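Local coordinates for protein PlaB phospholipase (Legionella pneumophila, PDB 6ZTI) that probably hydrolyses phospholipids as a virulence-associated alpha/beta hydrolase whose activity is controlled by tetramerization that depends on bound NAD(H), at residues Arg93-Pro104 against Pro122-Asn133. Sequence-based numbering, arbitrary orientation. Where two conformers were deposited one is given.
Sequences RFACITHSTGGP and PLSHLIMLAPAN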
loop_
_atom_site.group_PDB
_atom_site.type_symbol
_atom_site.label_atom_id
_atom_site.label_comp_id
_atom_site.label_asym_id
_atom_site.label_seq_id
_atom_site.Cartn_x
_atom_site.Cartn_y
_atom_site.Cartn_z
ATOM N N ARG B 93 39.088 -25.577 -19.493
ATOM C CA ARG B 93 38.477 -24.426 -18.848
ATOM C C ARG B 93 37.613 -23.707 -19.871
ATOM O O ARG B 93 37.773 -23.891 -21.082
ATOM C CB ARG B 93 39.529 -23.463 -18.266
ATOM C CG ARG B 93 40.300 -24.019 -17.070
ATOM C CD ARG B 93 40.248 -23.083 -15.853
ATOM N NE ARG B 93 41.123 -21.916 -15.979
ATOM C CZ ARG B 93 41.167 -20.909 -15.105
ATOM N NH1 ARG B 93 40.389 -20.913 -14.035
ATOM N NH2 ARG B 93 41.992 -19.887 -15.299
ATOM N N PHE B 94 36.682 -22.883 -19.382
ATOM C CA PHE B 94 35.751 -22.238 -20.290
ATOM C C PHE B 94 35.770 -20.722 -20.167
ATOM O O PHE B 94 36.085 -20.149 -19.121
ATOM C CB PHE B 94 34.305 -22.781 -20.121
ATOM C CG PHE B 94 33.701 -22.615 -18.752
ATOM C CD1 PHE B 94 33.071 -21.439 -18.393
ATOM C CD2 PHE B 94 33.657 -23.685 -17.871
ATOM C CE1 PHE B 94 32.472 -21.307 -17.163
ATOM C CE2 PHE B 94 33.059 -23.556 -16.637
ATOM C CZ PHE B 94 32.466 -22.359 -16.283
ATOM N N ALA B 95 35.479 -20.089 -21.295
ATOM C CA ALA B 95 35.203 -18.668 -21.371
ATOM C C ALA B 95 33.699 -18.470 -21.478
ATOM O O ALA B 95 33.031 -19.178 -22.240
ATOM C CB ALA B 95 35.916 -18.051 -22.574
ATOM N N CYS B 96 33.169 -17.533 -20.691
ATOM C CA CYS B 96 31.775 -17.121 -20.779
ATOM C C CYS B 96 31.703 -15.822 -21.557
ATOM O O CYS B 96 32.418 -14.869 -21.243
ATOM C CB CYS B 96 31.137 -16.913 -19.403
ATOM S SG CYS B 96 30.623 -18.426 -18.614
ATOM N N ILE B 97 30.866 -15.802 -22.580
ATOM C CA ILE B 97 30.513 -14.583 -23.283
ATOM C C ILE B 97 29.072 -14.288 -22.901
ATOM O O ILE B 97 28.163 -15.054 -23.238
ATOM C CB ILE B 97 30.686 -14.728 -24.799
ATOM C CG1 ILE B 97 32.149 -15.053 -25.142
ATOM C CG2 ILE B 97 30.232 -13.475 -25.494
ATOM C CD1 ILE B 97 32.345 -15.554 -26.568
ATOM N N THR B 98 28.860 -13.201 -22.173
ATOM C CA THR B 98 27.560 -12.878 -21.612
ATOM C C THR B 98 27.021 -11.593 -22.225
ATOM O O THR B 98 27.770 -10.763 -22.740
ATOM C CB THR B 98 27.653 -12.720 -20.085
ATOM O OG1 THR B 98 28.266 -11.464 -19.780
ATOM C CG2 THR B 98 28.496 -13.848 -19.450
ATOM N N HIS B 99 25.701 -11.438 -22.156
ATOM C CA HIS B 99 25.023 -10.232 -22.597
ATOM C C HIS B 99 24.036 -9.829 -21.514
ATOM O O HIS B 99 23.366 -10.680 -20.919
ATOM C CB HIS B 99 24.306 -10.441 -23.949
ATOM C CG HIS B 99 23.595 -9.224 -24.463
ATOM N ND1 HIS B 99 22.244 -9.214 -24.733
ATOM C CD2 HIS B 99 24.045 -7.980 -24.760
ATOM C CE1 HIS B 99 21.891 -8.016 -25.168
ATOM N NE2 HIS B 99 22.966 -7.248 -25.197
ATOM N N SER B 100 23.993 -8.530 -21.231
ATOM C CA SER B 100 23.012 -7.950 -20.324
ATOM C C SER B 100 23.069 -8.659 -18.972
ATOM O O SER B 100 24.124 -8.656 -18.325
ATOM C CB SER B 100 21.650 -7.996 -21.029
ATOM O OG SER B 100 20.639 -7.401 -20.248
ATOM N N THR B 101 21.970 -9.251 -18.511
ATOM C CA THR B 101 21.938 -9.836 -17.174
ATOM C C THR B 101 22.886 -11.014 -17.027
ATOM O O THR B 101 23.252 -11.362 -15.900
ATOM C CB THR B 101 20.511 -10.286 -16.833
ATOM O OG1 THR B 101 19.577 -9.315 -17.307
ATOM C CG2 THR B 101 20.341 -10.433 -15.326
ATOM N N GLY B 102 23.271 -11.659 -18.129
ATOM C CA GLY B 102 24.180 -12.784 -18.027
ATOM C C GLY B 102 25.475 -12.454 -17.300
ATOM O O GLY B 102 26.076 -13.329 -16.668
ATOM N N GLY B 103 25.927 -11.208 -17.386
ATOM C CA GLY B 103 27.123 -10.781 -16.695
ATOM C C GLY B 103 26.957 -10.900 -15.193
ATOM O O GLY B 103 27.633 -11.691 -14.533
ATOM N N PRO B 104 26.044 -10.110 -14.628
ATOM C CA PRO B 104 25.723 -10.241 -13.204
ATOM C C PRO B 104 25.495 -11.668 -12.747
ATOM O O PRO B 104 25.831 -12.006 -11.604
ATOM C CB PRO B 104 24.444 -9.406 -13.072
ATOM C CG PRO B 104 24.591 -8.343 -14.083
ATOM C CD PRO B 104 25.338 -8.975 -15.249
ATOM N N PRO B 122 36.624 -22.953 -12.753
ATOM C CA PRO B 122 36.892 -23.489 -14.097
ATOM C C PRO B 122 36.770 -22.461 -15.209
ATOM O O PRO B 122 37.011 -22.790 -16.377
ATOM C CB PRO B 122 35.831 -24.584 -14.243
ATOM C CG PRO B 122 34.692 -24.088 -13.417
ATOM C CD PRO B 122 35.304 -23.374 -12.248
ATOM N N LEU B 123 36.415 -21.229 -14.889
ATOM C CA LEU B 123 36.279 -20.177 -15.880
ATOM C C LEU B 123 37.634 -19.510 -16.068
ATOM O O LEU B 123 38.313 -19.191 -15.090
ATOM C CB LEU B 123 35.207 -19.179 -15.425
ATOM C CG LEU B 123 34.930 -17.920 -16.239
ATOM C CD1 LEU B 123 33.459 -17.521 -16.120
ATOM C CD2 LEU B 123 35.818 -16.768 -15.764
ATOM N N SER B 124 38.042 -19.344 -17.330
ATOM C CA SER B 124 39.302 -18.697 -17.673
ATOM C C SER B 124 39.123 -17.281 -18.197
ATOM O O SER B 124 40.022 -16.455 -18.018
ATOM C CB SER B 124 40.048 -19.510 -18.734
ATOM O OG SER B 124 39.374 -19.441 -19.985
ATOM N N HIS B 125 37.995 -16.994 -18.859
ATOM C CA HIS B 125 37.704 -15.683 -19.419
ATOM C C HIS B 125 36.245 -15.346 -19.157
ATOM O O HIS B 125 35.363 -16.198 -19.307
ATOM C CB HIS B 125 37.958 -15.623 -20.939
ATOM C CG HIS B 125 39.381 -15.883 -21.342
ATOM N ND1 HIS B 125 39.980 -17.117 -21.218
ATOM C CD2 HIS B 125 40.311 -15.070 -21.895
ATOM C CE1 HIS B 125 41.222 -17.051 -21.664
ATOM N NE2 HIS B 125 41.447 -15.820 -22.084
ATOM N N LEU B 126 36.003 -14.104 -18.765
ATOM C CA LEU B 126 34.655 -13.567 -18.598
ATOM C C LEU B 126 34.562 -12.327 -19.471
ATOM O O LEU B 126 35.207 -11.312 -19.190
ATOM C CB LEU B 126 34.349 -13.250 -17.137
ATOM C CG LEU B 126 33.001 -12.563 -16.884
ATOM C CD1 LEU B 126 31.864 -13.352 -17.525
ATOM C CD2 LEU B 126 32.750 -12.386 -15.398
ATOM N N ILE B 127 33.785 -12.429 -20.545
ATOM C CA ILE B 127 33.600 -11.356 -21.509
ATOM C C ILE B 127 32.146 -10.921 -21.396
ATOM O O ILE B 127 31.245 -11.612 -21.875
ATOM C CB ILE B 127 33.948 -11.801 -22.934
ATOM C CG1 ILE B 127 35.374 -12.356 -22.974
ATOM C CG2 ILE B 127 33.783 -10.626 -23.906
ATOM C CD1 ILE B 127 35.752 -13.019 -24.293
ATOM N N MET B 128 31.920 -9.780 -20.751
ATOM C CA MET B 128 30.586 -9.251 -20.496
ATOM C C MET B 128 30.255 -8.190 -21.531
ATOM O O MET B 128 30.980 -7.200 -21.649
ATOM C CB MET B 128 30.512 -8.649 -19.092
ATOM C CG MET B 128 30.498 -9.683 -17.976
ATOM S SD MET B 128 30.720 -8.891 -16.379
ATOM C CE MET B 128 32.491 -8.630 -16.406
ATOM N N LEU B 129 29.160 -8.394 -22.268
ATOM C CA LEU B 129 28.675 -7.447 -23.262
ATOM C C LEU B 129 27.494 -6.674 -22.683
ATOM O O LEU B 129 26.479 -7.269 -22.296
ATOM C CB LEU B 129 28.261 -8.165 -24.548
ATOM C CG LEU B 129 29.249 -9.174 -25.144
ATOM C CD1 LEU B 129 28.685 -9.899 -26.376
ATOM C CD2 LEU B 129 30.560 -8.489 -25.512
ATOM N N ALA B 130 27.632 -5.347 -22.626
ATOM C CA ALA B 130 26.633 -4.440 -22.061
ATOM C C ALA B 130 26.003 -5.016 -20.796
ATOM O O ALA B 130 24.771 -5.057 -20.688
ATOM C CB ALA B 130 25.546 -4.132 -23.087
ATOM N N PRO B 131 26.808 -5.445 -19.824
ATOM C CA PRO B 131 26.250 -6.020 -18.592
ATOM C C PRO B 131 25.619 -4.967 -17.706
ATOM O O PRO B 131 26.151 -3.864 -17.561
ATOM C CB PRO B 131 27.476 -6.620 -17.906
ATOM C CG PRO B 131 28.557 -5.662 -18.295
ATOM C CD PRO B 131 28.271 -5.299 -19.730
ATOM N N ALA B 132 24.501 -5.336 -17.071
ATOM C CA ALA B 132 23.802 -4.449 -16.132
ATOM C C ALA B 132 24.391 -4.607 -14.728
ATOM O O ALA B 132 23.700 -4.895 -13.750
ATOM C CB ALA B 132 22.305 -4.735 -16.141
ATOM N N ASN B 133 25.704 -4.386 -14.640
ATOM C CA ASN B 133 26.422 -4.704 -13.410
ATOM C C ASN B 133 26.013 -3.814 -12.251
ATOM O O ASN B 133 26.068 -4.253 -11.098
ATOM C CB ASN B 133 27.923 -4.624 -13.643
ATOM C CG ASN B 133 28.454 -5.858 -14.339
ATOM O OD1 ASN B 133 28.067 -6.988 -14.021
ATOM N ND2 ASN B 133 29.324 -5.654 -15.305
HETATM O O HOH W 1 39.649 -21.624 -21.792
HETATM O O HOH W 2 26.960 -9.035 -20.067
#
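F94 N donates to P122 O, the first rung of a ladder that joins strands 93-99 and 123-129, which run parallel with their directions 20° apart. C96, T98 and S100 repeat the pattern on H125, I127 and L129; in return F94, C96 and T98 accept from S124, I127 and L129. The link from I127 N to C96 O is 2.9 Å long and almost straight, at 172°.

Apolar contacts fill both faces of the sheet. CG of F94 stands between its own backbone N and carbonyl carbon (chi1 59°), which lays the ring over the neighbouring strand. L123 CA sits over one face in a CH-pi contact, 4.3 Å from the centroid, while P122 CG meets CE2 at 3.6 Å. Farther along this face, L123 CD1 touches C96 SG and L126 CD1 reaches T98 CG2; V106 of helix 102-114 packs on T98, L123 and L126. On the other face A95, I97 and I127 lie beneath helix 286-296, and I97 CG2 meets L129 CD1 at 4.0 Å.

Polar side chains and water work at the ends. The bent chain of R93 lays one guanidinium face over L123 O and S124 CA. S124 OG lies in the plane of the H125 ring, 2.7 Å from ND1, fixing one edge while NE2 bonds V297. A water 2.8 Å from T98 OG1 donates to L129 O and, weakly, to S100 O.

In this right-handed beta-alpha-beta crossover of an alpha/beta hydrolase, the type II' turn H99-G102, with S100 at positive phi, resembles a nucleophile elbow. S100 OG bonds weakly to H266, consistent with a catalytic pair, and the S100 N to L129 O bond ties this turn to strand 123-129.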